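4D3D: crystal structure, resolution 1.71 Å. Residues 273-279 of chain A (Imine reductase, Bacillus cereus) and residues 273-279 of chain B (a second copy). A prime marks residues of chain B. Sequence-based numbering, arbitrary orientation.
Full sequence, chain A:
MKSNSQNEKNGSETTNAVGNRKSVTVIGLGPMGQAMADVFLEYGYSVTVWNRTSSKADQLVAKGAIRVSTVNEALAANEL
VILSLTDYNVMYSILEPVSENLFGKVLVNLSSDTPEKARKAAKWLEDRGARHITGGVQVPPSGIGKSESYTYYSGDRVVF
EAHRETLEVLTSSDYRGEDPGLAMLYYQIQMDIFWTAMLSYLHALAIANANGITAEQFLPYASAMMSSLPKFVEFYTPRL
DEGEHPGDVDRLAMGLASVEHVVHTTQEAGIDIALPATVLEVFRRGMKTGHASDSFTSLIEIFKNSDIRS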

ATOM      1  N   ILE A 273      -7.491 -11.758 -10.132  1.00 17.70           N
ATOM      2  CA  ILE A 273      -7.792 -12.016  -8.744  1.00 17.21           C
ATOM      3  C   ILE A 273      -6.535 -12.333  -7.841  1.00 15.96           C
ATOM      4  O   ILE A 273      -6.668 -12.350  -6.588  1.00 15.16           O
ATOM      5  CB  ILE A 273      -8.738 -13.231  -8.680  1.00 21.87           C
ATOM      6  CG1 ILE A 273      -9.542 -13.106  -7.487  1.00 24.29           C
ATOM      7  CG2 ILE A 273      -8.034 -14.600  -8.815  1.00 23.31           C
ATOM      8  CD1 ILE A 273     -10.598 -12.101  -7.754  1.00 26.19           C
ATOM      9  N   ALA A 274      -5.364 -12.594  -8.435  1.00 16.81           N
ATOM     10  CA  ALA A 274      -4.258 -13.143  -7.664  1.00 16.41           C
ATOM     11  C   ALA A 274      -3.878 -12.352  -6.464  1.00 15.57           C
ATOM     12  O   ALA A 274      -3.725 -12.938  -5.362  1.00 16.32           O
ATOM     13  CB  ALA A 274      -3.035 -13.344  -8.485  1.00 18.42           C
ATOM     14  N   LEU A 275      -3.790 -11.044  -6.614  1.00 14.05           N
ATOM     15  CA  LEU A 275      -3.335 -10.232  -5.485  1.00 13.75           C
ATOM     16  C   LEU A 275      -4.337 -10.211  -4.264  1.00 14.35           C
ATOM     17  O   LEU A 275      -3.963 -10.563  -3.128  1.00 15.04           O
ATOM     18  CB  LEU A 275      -2.947  -8.788  -5.928  1.00 15.89           C
ATOM     19  CG  LEU A 275      -2.272  -7.888  -4.893  1.00 17.69           C
ATOM     20  CD1 LEU A 275      -0.976  -8.493  -4.376  1.00 19.84           C
ATOM     21  CD2 LEU A 275      -2.002  -6.478  -5.446  1.00 18.56           C
ATOM     22  N   PRO A 276      -5.625  -9.825  -4.510  1.00 14.45           N
ATOM     23  CA  PRO A 276      -6.541  -9.882  -3.364  1.00 13.87           C
ATOM     24  C   PRO A 276      -6.809 -11.305  -2.858  1.00 14.21           C
ATOM     25  O   PRO A 276      -7.136 -11.474  -1.667  1.00 15.97           O
ATOM     26  CB  PRO A 276      -7.810  -9.171  -3.890  1.00 15.16           C
ATOM     27  CG  PRO A 276      -7.747  -9.329  -5.366  1.00 14.56           C
ATOM     28  CD  PRO A 276      -6.254  -9.228  -5.698  1.00 14.15           C
ATOM     29  N   ALA A 277      -6.769 -12.312  -3.709  1.00 14.77           N
ATOM     30  CA  ALA A 277      -6.938 -13.688  -3.287  1.00 16.41           C
ATOM     31  C   ALA A 277      -5.844 -14.112  -2.310  1.00 17.09           C
ATOM     32  O   ALA A 277      -6.059 -14.897  -1.393  1.00 15.59           O
ATOM     33  CB  ALA A 277      -6.936 -14.599  -4.457  1.00 17.74           C
ATOM     34  N   THR A 278      -4.611 -13.596  -2.502  1.00 15.06           N
ATOM     35  CA  THR A 278      -3.501 -13.857  -1.558  1.00 15.03           C
ATOM     36  C   THR A 278      -3.743 -13.193  -0.249  1.00 12.44           C
ATOM     37  O   THR A 278      -3.576 -13.827   0.805  1.00 14.26           O
ATOM     38  CB  THR A 278      -2.127 -13.477  -2.202  1.00 15.78           C
ATOM     39  OG1 THR A 278      -1.837 -14.353  -3.280  1.00 18.18           O
ATOM     40  CG2 THR A 278      -1.045 -13.633  -1.259  1.00 19.44           C
ATOM     41  N   VAL A 279      -4.267 -11.967  -0.253  1.00 12.51           N
ATOM     42  CA  VAL A 279      -4.655 -11.240   0.946  1.00 13.68           C
ATOM     43  C   VAL A 279      -5.750 -12.092   1.676  1.00 13.27           C
ATOM     44  O   VAL A 279      -5.636 -12.363   2.895  1.00 13.70           O
ATOM     45  CB  VAL A 279      -5.183  -9.849   0.619  1.00 14.99           C
ATOM     46  CG1 VAL A 279      -5.777  -9.152   1.810  1.00 15.41           C
ATOM     47  CG2 VAL A 279      -4.032  -8.972  -0.006  1.00 16.14           C
TER
ATOM     48  N   ILE B 273       6.250 -16.544   2.466  1.00 16.05           N
ATOM     49  CA  ILE B 273       6.569 -16.043   1.132  1.00 18.89           C
ATOM     50  C   ILE B 273       5.337 -15.640   0.281  1.00 17.14           C
ATOM     51  O   ILE B 273       5.484 -15.026  -0.739  1.00 17.49           O
ATOM     52  CB  ILE B 273       7.340 -17.152   0.361  1.00 23.79           C
ATOM     53  CG1 ILE B 273       8.212 -16.527  -0.634  1.00 28.39           C
ATOM     54  CG2 ILE B 273       6.475 -18.225  -0.284  1.00 24.06           C
ATOM     55  CD1 ILE B 273       9.393 -15.981   0.127  1.00 33.39           C
ATOM     56  N   ALA B 274       4.111 -16.038   0.668  1.00 15.69           N
ATOM     57  CA  ALA B 274       2.993 -15.926  -0.266  1.00 17.31           C
ATOM     58  C   ALA B 274       2.758 -14.541  -0.800  1.00 15.33           C
ATOM     59  O   ALA B 274       2.515 -14.413  -2.031  1.00 16.36           O
ATOM     60  CB  ALA B 274       1.697 -16.398   0.411  1.00 18.04           C
ATOM     61  N   LEU B 275       2.826 -13.517   0.045  1.00 14.06           N
ATOM     62  CA  LEU B 275       2.492 -12.158  -0.388  1.00 13.49           C
ATOM     63  C   LEU B 275       3.516 -11.601  -1.396  1.00 14.55           C
ATOM     64  O   LEU B 275       3.204 -11.226  -2.536  1.00 14.55           O
ATOM     65  CB  LEU B 275       2.260 -11.209   0.765  1.00 15.43           C
ATOM     66  CG  LEU B 275       1.805  -9.786   0.498  1.00 15.78           C
ATOM     67  CD1 LEU B 275       0.463  -9.805  -0.232  1.00 18.02           C
ATOM     68  CD2 LEU B 275       1.698  -8.913   1.766  1.00 17.13           C
ATOM     69  N   PRO B 276       4.808 -11.589  -1.005  1.00 15.69           N
ATOM     70  CA  PRO B 276       5.779 -11.129  -2.056  1.00 15.10           C
ATOM     71  C   PRO B 276       5.934 -12.033  -3.243  1.00 15.44           C
ATOM     72  O   PRO B 276       6.219 -11.542  -4.346  1.00 15.57           O
ATOM     73  CB  PRO B 276       7.085 -10.952  -1.259  1.00 16.45           C
ATOM     74  CG  PRO B 276       6.955 -11.950  -0.151  1.00 16.71           C
ATOM     75  CD  PRO B 276       5.478 -11.877   0.287  1.00 16.63           C
ATOM     76  N   ALA B 277       5.688 -13.350  -3.124  1.00 15.48           N
ATOM     77  CA  ALA B 277       5.655 -14.244  -4.268  1.00 17.61           C
ATOM     78  C   ALA B 277       4.563 -13.936  -5.254  1.00 16.50           C
ATOM     79  O   ALA B 277       4.731 -14.056  -6.457  1.00 14.70           O
ATOM     80  CB  ALA B 277       5.521 -15.684  -3.850  1.00 19.85           C
ATOM     81  N   THR B 278       3.437 -13.477  -4.756  1.00 14.02           N
ATOM     82  CA  THR B 278       2.355 -13.013  -5.646  1.00 15.24           C
ATOM     83  C   THR B 278       2.745 -11.745  -6.427  1.00 13.99           C
ATOM     84  O   THR B 278       2.520 -11.618  -7.614  1.00 15.00           O
ATOM     85  CB  THR B 278       1.036 -12.829  -4.853  1.00 16.44           C
ATOM     86  OG1 THR B 278       0.634 -14.145  -4.387  1.00 18.49           O
ATOM     87  CG2 THR B 278      -0.018 -12.285  -5.756  1.00 17.49           C
ATOM     88  N   VAL B 279       3.361 -10.787  -5.708  1.00 13.53           N
ATOM     89  CA  VAL B 279       3.894  -9.582  -6.380  1.00 13.55           C
ATOM     90  C   VAL B 279       4.881  -9.986  -7.477  1.00 12.79           C
ATOM     91  O   VAL B 279       4.773  -9.460  -8.617  1.00 14.68           O
ATOM     92  CB  VAL B 279       4.558  -8.652  -5.323  1.00 14.68           C
ATOM     93  CG1 VAL B 279       5.281  -7.484  -5.943  1.00 16.26           C
ATOM     94  CG2 VAL B 279       3.532  -8.150  -4.270  1.00 15.19           C
TER

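A recurring way to join two copies of a protein is to lay the same helix against itself in reverse, so that each contact is made twice and the residue nearest the centre meets its own counterpart. The imine reductase of Bacillus cereus gives a compact example. The two helical segments run antiparallel, at 179°, with their axes 9.6 Å apart at closest approach, and together they bury 270 Å².

Along chain B, Ile273′ makes no contact with the other stretch, but its carbonyl O accepts a backbone hydrogen bond from Ala277′ N at 2.9 Å. Ala274′ is the first residue to face chain A. Its CA-to-CB bond points toward the partner, and its small methyl leaves the approach open: Ala274′ CB lies 4.2 Å from Thr278 CG2, while Ala274′ O is closer to that same methyl carbon, at 3.7 Å. Backbone as well as side chain is therefore part of the packing surface.

Leu275′ follows, its CA 6.3 Å from the CA of Thr278. Its CA-to-CB bond runs sideways, yet the t, p rotamer brings the end of the chain nearer the partner, with Leu275′ CD1 4.2 Å from Thr278 CG2. The methyl of Thr278 also sits 3.9 Å from Leu275′ CA. A buried leucine suits this place, offering a branched apolar end to an apolar methyl.

The CA-to-CB bond of Pro276′ points away and that of Ala277′ sideways, and neither touches the other stretch; the helical twist carries them off the shared face. Proline lacks an amide hydrogen to donate, a modest cost so early in a helix.

Thr278′ brings the chain back to the interface and has more of its surface covered by the other stretch than any other residue of this chain B stretch, 66 Å². Its m rotamer divides the work between two branches. Thr278′ CG2 packs against chain A, 3.8 Å from Ala274 O and 3.9 Å from Leu275 CA, repeating in reverse the contacts already met. Thr278′ OG1 lies 2.7 Å from Thr278 OG1, the one hydrogen bond between the stretches, and either hydroxyl could be its donor. Threonine fits because it carries both a methyl for packing and a hydroxyl able to donate or accept a hydrogen bond. Its backbone is held by the helix, with Thr278′ N bonded to Ala274′ O at 3.0 Å.

Val279′ closes the segment, buried and with its CA-to-CB bond sideways, its side chain no nearer than 4.5 Å to the other stretch. The principle is economical: one polar pair at the centre, flanked by two copies of the same methyl packing.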